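Local coordinates for protein beta-fructofuranosidase (Bifidobacterium adolescentis, PDB 6NOB) that probably hydrolyses terminal beta-D-fructofuranoside bonds, as in sucrose, as a family 32 glycoside hydrolase, at residues P47-F55 with E179-E188; V164-T172 with V490-L498. All blocks are in the same frame, centred on the assembly; numbering follows the deposited sequence.

From the N terminus, the chain first builds two small antiparallel sheets, and the turn P47-E50 with the start of strand 52-58 supplies one side of contact 1. After strands 127-138, 141-149 and 159-165, V164-T172 turns over into strand 172-173, and a few residues later E179-E188 returns to P47-F55, closing a loop of 123 intervening residues. V164-T172 waits for its partner until helix 491-497, 317 residues on. The two closures therefore cross rather than nest. Contact 1 ties strand 52-58, at the edge of the second N-terminal sheet, to the loop before strand 190-202 of the propeller; contact 2 ties the propeller to the helix leading into the C-terminal sheets. Their centres lie about 37 Å apart and they do not touch.

Contact 1 of 2, residues P47-F55 with E179-E188; sequences PIAERRHHF and EPQPELHTDE
R52 lays its CB over the face of the H185 ring, 3.7 Å from the ring centroid and 7° off the normal, in a CH-pi contact that forms the tightly packed part of this interface. Beside it the backbone N of R51 donates to H185 O at 3.0 Å, so H185, at the end of a 3-10 turn, is held by ring and carbonyl. Waters bridge both ring nitrogens back to R52: one joins NE2 to R52 NH1, which also pairs with D156, and another joins ND1 to R52 O. An alanine in place of H185 would probably leave R52 CB without its aromatic cover and these two waters without their ring partners.

Toward solvent the contact loosens. T186 CG2 brushes A49 CB at 3.6 Å, and a water links the carbonyls of A49 and T186. The R51 chain, extended from CG to NE, passes E188 CG, but E188 OE2 stays 4.1 Å from R51 NE and well out of the guanidinium plane, an electrostatic attraction without a directed bond.

Farther along the strand, H54 swings out with CG anti to the backbone N (chi1 171°), and ND1 donates to E179 OE2 at 2.4 Å, a doubtful distance, probably a coordinate error at 2.44 Å resolution. With NE2 bonded to D18, H54 joins two carboxylates, linking strand 52-58 to the loop before propeller strand 190-202, and may be protonated.

Contact 2 of 2, residues V164-T172 with V490-L498; sequences VSRDLVHWT and VSEVYRELL
V169 presses both methyl branches against helix 491-497 and carries most of the apolar part of the contact. CG1, anti to the backbone N (chi1 172°), meets L497 CD2 at 3.7 Å, while CG2 rests on the helix backbone at E492 and V493. L168 CD1 approaches V490 CG2 more loosely, at the start of the helix. E492 CB packs 3.2 Å from D167 O. I635 also touches V169 and L497, and P475 lies against L168, V490 and V493.

Hydrogen bonds organise the loop; none crosses directly to the helix. D167 OD1 accepts from the backbone N atoms of V169 and H170, and its OD2 takes H170 ND1 at 2.6 Å through the syn lone pair, with that oxygen only 1° out of the ring plane. This fixes the imidazole so that the ring edge at CE1 faces E496 OE1, 3.3 Å away, with ring and carboxylate planes 77° apart.

Charge and water complete the contact. Within the helix, R495 makes a salt bridge to E496, gripping OE2 side-on through NE and NH2. D167 OD2 and E496 OE1 come within 4.0 Å, a like-charge approach probably eased by H170 and R495, and a water donates to D167 OD2 and, weakly, to E496 OE2. E492 forms a salt bridge with R447.

With S165 OG accepting from D167 N, the loop combines an ST turn with an Asx turn and motif at D167 between strands 159-165 and 172-173; it packs on helix 491-497 at the junction of the GH32 fold, a five-bladed beta-propeller followed by a C-terminal beta-sandwich.

Contact 1 of 2, residues P47-F55 with E179-E188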
loop_
_atom_site.group_PDB
_atom_site.type_symbol
_atom_site.label_atom_id
_atom_site.label_comp_id
_atom_site.label_asym_id
_atom_site.label_seq_id
_atom_site.Cartn_x
_atom_site.Cartn_y
_atom_site.Cartn_z
ATOM N N PRO A 47 31.475 -3.757 -5.370
ATOM C CA PRO A 47 31.976 -3.784 -6.750
ATOM C C PRO A 47 32.230 -2.378 -7.273
ATOM O O PRO A 47 31.497 -1.438 -6.957
ATOM C CB PRO A 47 30.850 -4.482 -7.520
ATOM C CG PRO A 47 30.164 -5.319 -6.494
ATOM C CD PRO A 47 30.232 -4.531 -5.216
ATOM N N ILE A 48 33.283 -2.248 -8.087
ATOM C CA ILE A 48 33.779 -0.931 -8.484
ATOM C C ILE A 48 32.681 -0.109 -9.143
ATOM O O ILE A 48 32.509 1.078 -8.840
ATOM C CB ILE A 48 34.997 -1.074 -9.414
ATOM C CG1 ILE A 48 35.935 -2.171 -8.912
ATOM C CG2 ILE A 48 35.729 0.253 -9.531
ATOM C CD1 ILE A 48 36.936 -2.629 -9.959
ATOM N N ALA A 49 31.920 -0.722 -10.050
ATOM C CA ALA A 49 30.970 0.033 -10.856
ATOM C C ALA A 49 29.723 0.448 -10.088
ATOM O O ALA A 49 28.956 1.273 -10.597
ATOM C CB ALA A 49 30.572 -0.785 -12.084
ATOM N N GLU A 50 29.503 -0.084 -8.888
ATOM C CA GLU A 50 28.260 0.122 -8.157
ATOM C C GLU A 50 28.401 1.243 -7.136
ATOM O O GLU A 50 29.418 1.343 -6.441
ATOM C CB GLU A 50 27.822 -1.165 -7.450
ATOM C CG GLU A 50 27.619 -2.348 -8.382
ATOM C CD GLU A 50 27.219 -3.616 -7.650
ATOM O OE1 GLU A 50 26.764 -3.518 -6.490
ATOM O OE2 GLU A 50 27.357 -4.710 -8.239
ATOM N N ARG A 51 27.372 2.087 -7.048
ATOM C CA ARG A 51 27.299 3.108 -6.011
ATOM C C ARG A 51 26.467 2.666 -4.815
ATOM O O ARG A 51 26.538 3.304 -3.760
ATOM C CB ARG A 51 26.732 4.415 -6.581
ATOM C CG ARG A 51 25.263 4.347 -6.945
ATOM C CD ARG A 51 24.815 5.585 -7.704
ATOM N NE ARG A 51 23.507 5.378 -8.319
ATOM C CZ ARG A 51 22.355 5.749 -7.772
ATOM N NH1 ARG A 51 22.342 6.360 -6.593
ATOM N NH2 ARG A 51 21.215 5.514 -8.407
ATOM N N ARG A 52 25.679 1.602 -4.962
ATOM C CA ARG A 52 24.947 0.986 -3.867
ATOM C C ARG A 52 25.061 -0.524 -4.009
ATOM O O ARG A 52 25.123 -1.052 -5.122
ATOM C CB ARG A 52 23.470 1.412 -3.854
ATOM C CG ARG A 52 23.246 2.839 -3.383
ATOM C CD ARG A 52 21.816 3.299 -3.618
ATOM N NE ARG A 52 21.581 4.620 -3.039
ATOM C CZ ARG A 52 20.518 5.376 -3.302
ATOM N NH1 ARG A 52 19.585 4.944 -4.139
ATOM N NH2 ARG A 52 20.389 6.565 -2.728
ATOM N N HIS A 53 25.101 -1.218 -2.875
ATOM C CA HIS A 53 25.248 -2.666 -2.898
ATOM C C HIS A 53 24.626 -3.270 -1.648
ATOM O O HIS A 53 24.769 -2.732 -0.547
ATOM C CB HIS A 53 26.722 -3.077 -3.009
ATOM C CG HIS A 53 26.930 -4.557 -3.130
ATOM N ND1 HIS A 53 26.785 -5.235 -4.321
ATOM C CD2 HIS A 53 27.273 -5.487 -2.207
ATOM C CE1 HIS A 53 27.030 -6.519 -4.128
ATOM N NE2 HIS A 53 27.327 -6.699 -2.854
ATOM N N HIS A 54 23.940 -4.394 -1.837
ATOM C CA HIS A 54 23.364 -5.165 -0.742
ATOM C C HIS A 54 24.350 -6.269 -0.376
ATOM O O HIS A 54 24.548 -7.213 -1.147
ATOM C CB HIS A 54 22.007 -5.736 -1.153
ATOM C CG HIS A 54 21.429 -6.718 -0.178
ATOM N ND1 HIS A 54 20.379 -7.550 -0.501
ATOM C CD2 HIS A 54 21.741 -6.992 1.112
ATOM C CE1 HIS A 54 20.074 -8.300 0.542
ATOM N NE2 HIS A 54 20.887 -7.983 1.533
ATOM N N PHE A 55 24.973 -6.142 0.794
ATOM C CA PHE A 55 25.898 -7.147 1.299
ATOM C C PHE A 55 25.146 -8.207 2.089
ATOM O O PHE A 55 24.212 -7.898 2.834
ATOM C CB PHE A 55 26.961 -6.514 2.199
ATOM C CG PHE A 55 27.898 -5.586 1.487
ATOM C CD1 PHE A 55 29.065 -6.065 0.915
ATOM C CD2 PHE A 55 27.628 -4.231 1.412
ATOM C CE1 PHE A 55 29.936 -5.212 0.269
ATOM C CE2 PHE A 55 28.497 -3.372 0.767
ATOM C CZ PHE A 55 29.653 -3.864 0.196
ATOM N N GLU A 179 14.821 -6.915 -5.682
ATOM C CA GLU A 179 15.746 -5.791 -5.700
ATOM C C GLU A 179 15.792 -5.195 -7.092
ATOM O O GLU A 179 15.362 -5.830 -8.064
ATOM C CB GLU A 179 17.142 -6.240 -5.248
ATOM C CG GLU A 179 17.164 -6.725 -3.809
ATOM C CD GLU A 179 18.546 -7.089 -3.321
ATOM O OE1 GLU A 179 19.529 -6.845 -4.050
ATOM O OE2 GLU A 179 18.648 -7.622 -2.197
ATOM N N PRO A 180 16.292 -3.961 -7.234
ATOM C CA PRO A 180 16.365 -3.340 -8.559
ATOM C C PRO A 180 17.274 -4.118 -9.495
ATOM O O PRO A 180 18.166 -4.855 -9.067
ATOM C CB PRO A 180 16.942 -1.946 -8.273
ATOM C CG PRO A 180 16.629 -1.690 -6.849
ATOM C CD PRO A 180 16.707 -3.025 -6.172
ATOM N N GLN A 181 17.029 -3.945 -10.792
ATOM C CA GLN A 181 17.936 -4.477 -11.796
ATOM C C GLN A 181 19.363 -4.030 -11.479
ATOM O O GLN A 181 19.570 -2.889 -11.051
ATOM C CB GLN A 181 17.540 -3.998 -13.196
ATOM C CG GLN A 181 16.150 -4.420 -13.655
ATOM C CD GLN A 181 15.093 -3.388 -13.316
ATOM O OE1 GLN A 181 14.694 -3.253 -12.161
ATOM N NE2 GLN A 181 14.639 -2.646 -14.324
ATOM N N PRO A 182 20.357 -4.900 -11.658
ATOM C CA PRO A 182 21.733 -4.536 -11.270
ATOM C C PRO A 182 22.245 -3.263 -11.925
ATOM O O PRO A 182 22.971 -2.491 -11.284
ATOM C CB PRO A 182 22.545 -5.762 -11.706
ATOM C CG PRO A 182 21.559 -6.899 -11.645
ATOM C CD PRO A 182 20.245 -6.309 -12.075
ATOM N N GLU A 183 21.873 -3.014 -13.184
ATOM C CA GLU A 183 22.371 -1.840 -13.892
ATOM C C GLU A 183 21.895 -0.536 -13.265
ATOM O O GLU A 183 22.485 0.518 -13.530
ATOM C CB GLU A 183 21.947 -1.894 -15.361
ATOM C CG GLU A 183 22.403 -3.144 -16.096
ATOM C CD GLU A 183 21.300 -4.179 -16.227
ATOM O OE1 GLU A 183 20.498 -4.320 -15.284
ATOM O OE2 GLU A 183 21.235 -4.855 -17.274
ATOM N N LEU A 184 20.846 -0.577 -12.440
ATOM C CA LEU A 184 20.352 0.642 -11.813
ATOM C C LEU A 184 21.325 1.195 -10.781
ATOM O O LEU A 184 21.200 2.361 -10.390
ATOM C CB LEU A 184 18.990 0.384 -11.170
ATOM C CG LEU A 184 17.837 0.293 -12.171
ATOM C CD1 LEU A 184 16.581 -0.233 -11.509
ATOM C CD2 LEU A 184 17.579 1.648 -12.813
ATOM N N HIS A 185 22.286 0.387 -10.335
ATOM C CA HIS A 185 23.309 0.826 -9.399
ATOM C C HIS A 185 24.666 1.032 -10.058
ATOM O O HIS A 185 25.623 1.396 -9.368
ATOM C CB HIS A 185 23.435 -0.179 -8.248
ATOM C CG HIS A 185 22.284 -0.141 -7.292
ATOM N ND1 HIS A 185 22.088 -1.099 -6.323
ATOM C CD2 HIS A 185 21.264 0.740 -7.162
ATOM C CE1 HIS A 185 20.997 -0.812 -5.635
ATOM N NE2 HIS A 185 20.478 0.300 -6.124
ATOM N N THR A 186 24.775 0.811 -11.368
ATOM C CA THR A 186 25.997 1.091 -12.106
ATOM C C THR A 186 25.799 2.143 -13.184
ATOM O O THR A 186 26.774 2.542 -13.829
ATOM C CB THR A 186 26.551 -0.191 -12.744
ATOM O OG1 THR A 186 25.545 -0.795 -13.568
ATOM C CG2 THR A 186 26.967 -1.174 -11.669
ATOM N N ASP A 187 24.567 2.599 -13.398
ATOM C CA ASP A 187 24.256 3.607 -14.411
ATOM C C ASP A 187 23.304 4.607 -13.761
ATOM O O ASP A 187 22.119 4.310 -13.570
ATOM C CB ASP A 187 23.643 2.966 -15.649
ATOM C CG ASP A 187 23.459 3.946 -16.792
ATOM O OD1 ASP A 187 23.655 5.165 -16.583
ATOM O OD2 ASP A 187 23.121 3.493 -17.907
ATOM N N GLU A 188 23.824 5.788 -13.421
ATOM C CA GLU A 188 23.009 6.797 -12.755
ATOM C C GLU A 188 22.007 7.464 -13.687
ATOM O O GLU A 188 21.130 8.189 -13.206
ATOM C CB GLU A 188 23.906 7.861 -12.120
ATOM C CG GLU A 188 24.727 7.352 -10.950
ATOM C CD GLU A 188 25.636 8.418 -10.368
ATOM O OE1 GLU A 188 26.655 8.749 -11.014
ATOM O OE2 GLU A 188 25.331 8.924 -9.267
HETATM O O HOH W 1 29.295 2.371 -13.003
HETATM O O HOH W 2 19.617 4.620 -10.549
HETATM O O HOH W 3 18.851 2.596 -5.506
HETATM O O HOH W 4 23.801 -3.305 -6.299
#

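Contact 2 of 2, residues V164-T172 with V490-L498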
loop_
_atom_site.group_PDB
_atom_site.type_symbol
_atom_site.label_atom_id
_atom_site.label_comp_id
_atom_site.label_asym_id
_atom_site.label_seq_id
_atom_site.Cartn_x
_atom_site.Cartn_y
_atom_site.Cartn_z
ATOM N N VAL A 164 5.211 -11.312 7.210
ATOM C CA VAL A 164 4.307 -12.449 7.302
ATOM C C VAL A 164 3.508 -12.345 8.595
ATOM O O VAL A 164 3.955 -11.739 9.574
ATOM C CB VAL A 164 5.085 -13.783 7.218
ATOM C CG1 VAL A 164 5.762 -14.108 8.547
ATOM C CG2 VAL A 164 4.174 -14.905 6.769
ATOM N N SER A 165 2.308 -12.926 8.595
ATOM C CA SER A 165 1.416 -12.773 9.735
ATOM C C SER A 165 0.460 -13.953 9.808
ATOM O O SER A 165 0.117 -14.559 8.790
ATOM C CB SER A 165 0.618 -11.466 9.650
ATOM O OG SER A 165 -0.528 -11.483 10.486
ATOM N N ARG A 166 0.024 -14.257 11.029
ATOM C CA ARG A 166 -0.984 -15.278 11.267
ATOM C C ARG A 166 -2.368 -14.701 11.534
ATOM O O ARG A 166 -3.331 -15.471 11.624
ATOM C CB ARG A 166 -0.575 -16.165 12.451
ATOM C CG ARG A 166 0.720 -16.942 12.249
ATOM C CD ARG A 166 0.928 -17.957 13.369
ATOM N NE ARG A 166 1.988 -18.918 13.071
ATOM C CZ ARG A 166 1.871 -19.926 12.210
ATOM N NH1 ARG A 166 0.736 -20.117 11.552
ATOM N NH2 ARG A 166 2.893 -20.748 12.007
ATOM N N ASP A 167 -2.500 -13.375 11.671
ATOM C CA ASP A 167 -3.793 -12.794 12.010
ATOM C C ASP A 167 -4.103 -11.507 11.253
ATOM O O ASP A 167 -5.094 -10.844 11.582
ATOM C CB ASP A 167 -3.880 -12.539 13.525
ATOM C CG ASP A 167 -2.826 -11.557 14.023
ATOM O OD1 ASP A 167 -2.072 -10.994 13.201
ATOM O OD2 ASP A 167 -2.754 -11.350 15.254
ATOM N N LEU A 168 -3.282 -11.128 10.268
ATOM C CA LEU A 168 -3.445 -9.907 9.478
ATOM C C LEU A 168 -3.286 -8.638 10.312
ATOM O O LEU A 168 -3.483 -7.531 9.799
ATOM C CB LEU A 168 -4.806 -9.884 8.773
ATOM C CG LEU A 168 -5.014 -10.842 7.605
ATOM C CD1 LEU A 168 -6.499 -11.035 7.342
ATOM C CD2 LEU A 168 -4.301 -10.323 6.365
ATOM N N VAL A 169 -2.923 -8.784 11.586
ATOM C CA VAL A 169 -2.769 -7.655 12.503
ATOM C C VAL A 169 -1.324 -7.514 12.971
ATOM O O VAL A 169 -0.741 -6.426 12.886
ATOM C CB VAL A 169 -3.727 -7.782 13.709
ATOM C CG1 VAL A 169 -3.426 -6.707 14.739
ATOM C CG2 VAL A 169 -5.175 -7.701 13.245
ATOM N N HIS A 170 -0.727 -8.596 13.464
ATOM C CA HIS A 170 0.650 -8.599 13.948
ATOM C C HIS A 170 1.565 -9.163 12.869
ATOM O O HIS A 170 1.276 -10.218 12.298
ATOM C CB HIS A 170 0.785 -9.428 15.227
ATOM C CG HIS A 170 -0.136 -9.002 16.328
ATOM N ND1 HIS A 170 -1.383 -9.559 16.513
ATOM C CD2 HIS A 170 0.011 -8.078 17.306
ATOM C CE1 HIS A 170 -1.966 -8.994 17.555
ATOM N NE2 HIS A 170 -1.140 -8.092 18.055
ATOM N N TRP A 171 2.680 -8.483 12.615
ATOM C CA TRP A 171 3.537 -8.789 11.478
ATOM C C TRP A 171 4.942 -9.160 11.927
ATOM O O TRP A 171 5.490 -8.564 12.860
ATOM C CB TRP A 171 3.574 -7.602 10.510
ATOM C CG TRP A 171 2.230 -7.384 9.908
ATOM C CD1 TRP A 171 1.264 -6.524 10.343
ATOM C CD2 TRP A 171 1.675 -8.081 8.791
ATOM N NE1 TRP A 171 0.148 -6.628 9.549
ATOM C CE2 TRP A 171 0.375 -7.579 8.589
ATOM C CE3 TRP A 171 2.159 -9.071 7.929
ATOM C CZ2 TRP A 171 -0.452 -8.036 7.564
ATOM C CZ3 TRP A 171 1.337 -9.526 6.915
ATOM C CH2 TRP A 171 0.047 -9.007 6.740
ATOM N N THR A 172 5.511 -10.158 11.253
ATOM C CA THR A 172 6.881 -10.602 11.458
ATOM C C THR A 172 7.697 -10.248 10.222
ATOM O O THR A 172 7.321 -10.615 9.103
ATOM C CB THR A 172 6.933 -12.112 11.719
ATOM O OG1 THR A 172 6.317 -12.407 12.980
ATOM C CG2 THR A 172 8.369 -12.605 11.734
ATOM N N VAL A 490 -11.461 -6.271 8.827
ATOM C CA VAL A 490 -11.669 -7.696 9.016
ATOM C C VAL A 490 -11.873 -7.989 10.500
ATOM O O VAL A 490 -11.479 -7.213 11.379
ATOM C CB VAL A 490 -10.501 -8.514 8.446
ATOM C CG1 VAL A 490 -10.348 -8.250 6.956
ATOM C CG2 VAL A 490 -9.209 -8.182 9.178
ATOM N N SER A 491 -12.511 -9.129 10.774
ATOM C CA SER A 491 -12.845 -9.478 12.150
ATOM C C SER A 491 -11.613 -9.499 13.046
ATOM O O SER A 491 -11.704 -9.148 14.228
ATOM C CB SER A 491 -13.570 -10.827 12.185
ATOM O OG SER A 491 -12.682 -11.903 11.935
ATOM N N GLU A 492 -10.455 -9.878 12.500
ATOM C CA GLU A 492 -9.245 -9.949 13.313
ATOM C C GLU A 492 -8.828 -8.578 13.834
ATOM O O GLU A 492 -8.270 -8.479 14.934
ATOM C CB GLU A 492 -8.110 -10.576 12.509
ATOM C CG GLU A 492 -8.337 -12.030 12.137
ATOM C CD GLU A 492 -9.019 -12.187 10.795
ATOM O OE1 GLU A 492 -9.647 -11.218 10.321
ATOM O OE2 GLU A 492 -8.916 -13.283 10.207
ATOM N N VAL A 493 -9.079 -7.515 13.065
ATOM C CA VAL A 493 -8.751 -6.169 13.528
ATOM C C VAL A 493 -9.523 -5.847 14.803
ATOM O O VAL A 493 -8.953 -5.369 15.792
ATOM C CB VAL A 493 -9.026 -5.136 12.419
ATOM C CG1 VAL A 493 -9.197 -3.743 13.011
ATOM C CG2 VAL A 493 -7.902 -5.151 11.396
ATOM N N TYR A 494 -10.830 -6.122 14.804
ATOM C CA TYR A 494 -11.632 -5.910 16.005
ATOM C C TYR A 494 -11.156 -6.793 17.153
ATOM O O TYR A 494 -11.071 -6.340 18.301
ATOM C CB TYR A 494 -13.106 -6.182 15.710
ATOM C CG TYR A 494 -13.738 -5.248 14.699
ATOM C CD1 TYR A 494 -14.027 -3.928 15.028
ATOM C CD2 TYR A 494 -14.069 -5.694 13.426
ATOM C CE1 TYR A 494 -14.619 -3.076 14.112
ATOM C CE2 TYR A 494 -14.659 -4.849 12.503
ATOM C CZ TYR A 494 -14.932 -3.541 12.851
ATOM O OH TYR A 494 -15.519 -2.697 11.935
ATOM N N ARG A 495 -10.838 -8.057 16.861
ATOM C CA ARG A 495 -10.460 -8.994 17.914
ATOM C C ARG A 495 -9.135 -8.608 18.561
ATOM O O ARG A 495 -8.994 -8.680 19.786
ATOM C CB ARG A 495 -10.384 -10.413 17.347
ATOM C CG ARG A 495 -10.100 -11.498 18.387
ATOM C CD ARG A 495 -9.807 -12.839 17.718
ATOM N NE ARG A 495 -8.498 -12.846 17.066
ATOM C CZ ARG A 495 -8.210 -13.533 15.964
ATOM N NH1 ARG A 495 -9.142 -14.273 15.378
ATOM N NH2 ARG A 495 -6.989 -13.479 15.446
ATOM N N GLU A 496 -8.155 -8.189 17.761
ATOM C CA GLU A 496 -6.809 -7.968 18.280
ATOM C C GLU A 496 -6.572 -6.549 18.786
ATOM O O GLU A 496 -5.793 -6.366 19.730
ATOM C CB GLU A 496 -5.768 -8.301 17.205
ATOM C CG GLU A 496 -5.816 -9.741 16.702
ATOM C CD GLU A 496 -5.520 -10.761 17.788
ATOM O OE1 GLU A 496 -4.697 -10.468 18.682
ATOM O OE2 GLU A 496 -6.114 -11.859 17.749
ATOM N N LEU A 497 -7.222 -5.540 18.199
ATOM C CA LEU A 497 -6.863 -4.148 18.459
ATOM C C LEU A 497 -7.756 -3.444 19.471
ATOM O O LEU A 497 -7.318 -2.453 20.065
ATOM C CB LEU A 497 -6.875 -3.340 17.156
ATOM C CG LEU A 497 -5.819 -3.709 16.114
ATOM C CD1 LEU A 497 -5.846 -2.730 14.945
ATOM C CD2 LEU A 497 -4.439 -3.761 16.746
ATOM N N LEU A 498 -8.984 -3.915 19.681
ATOM C CA LEU A 498 -9.905 -3.245 20.594
ATOM C C LEU A 498 -9.561 -3.599 22.039
ATOM O O LEU A 498 -9.602 -4.769 22.432
ATOM C CB LEU A 498 -11.352 -3.617 20.279
ATOM C CG LEU A 498 -12.108 -2.683 19.333
ATOM C CD1 LEU A 498 -11.361 -2.545 18.016
ATOM C CD2 LEU A 498 -13.503 -3.222 19.103
HETATM O O HOH W 5 -6.048 -15.728 13.576
HETATM O O HOH W 6 -3.526 -13.673 16.775
#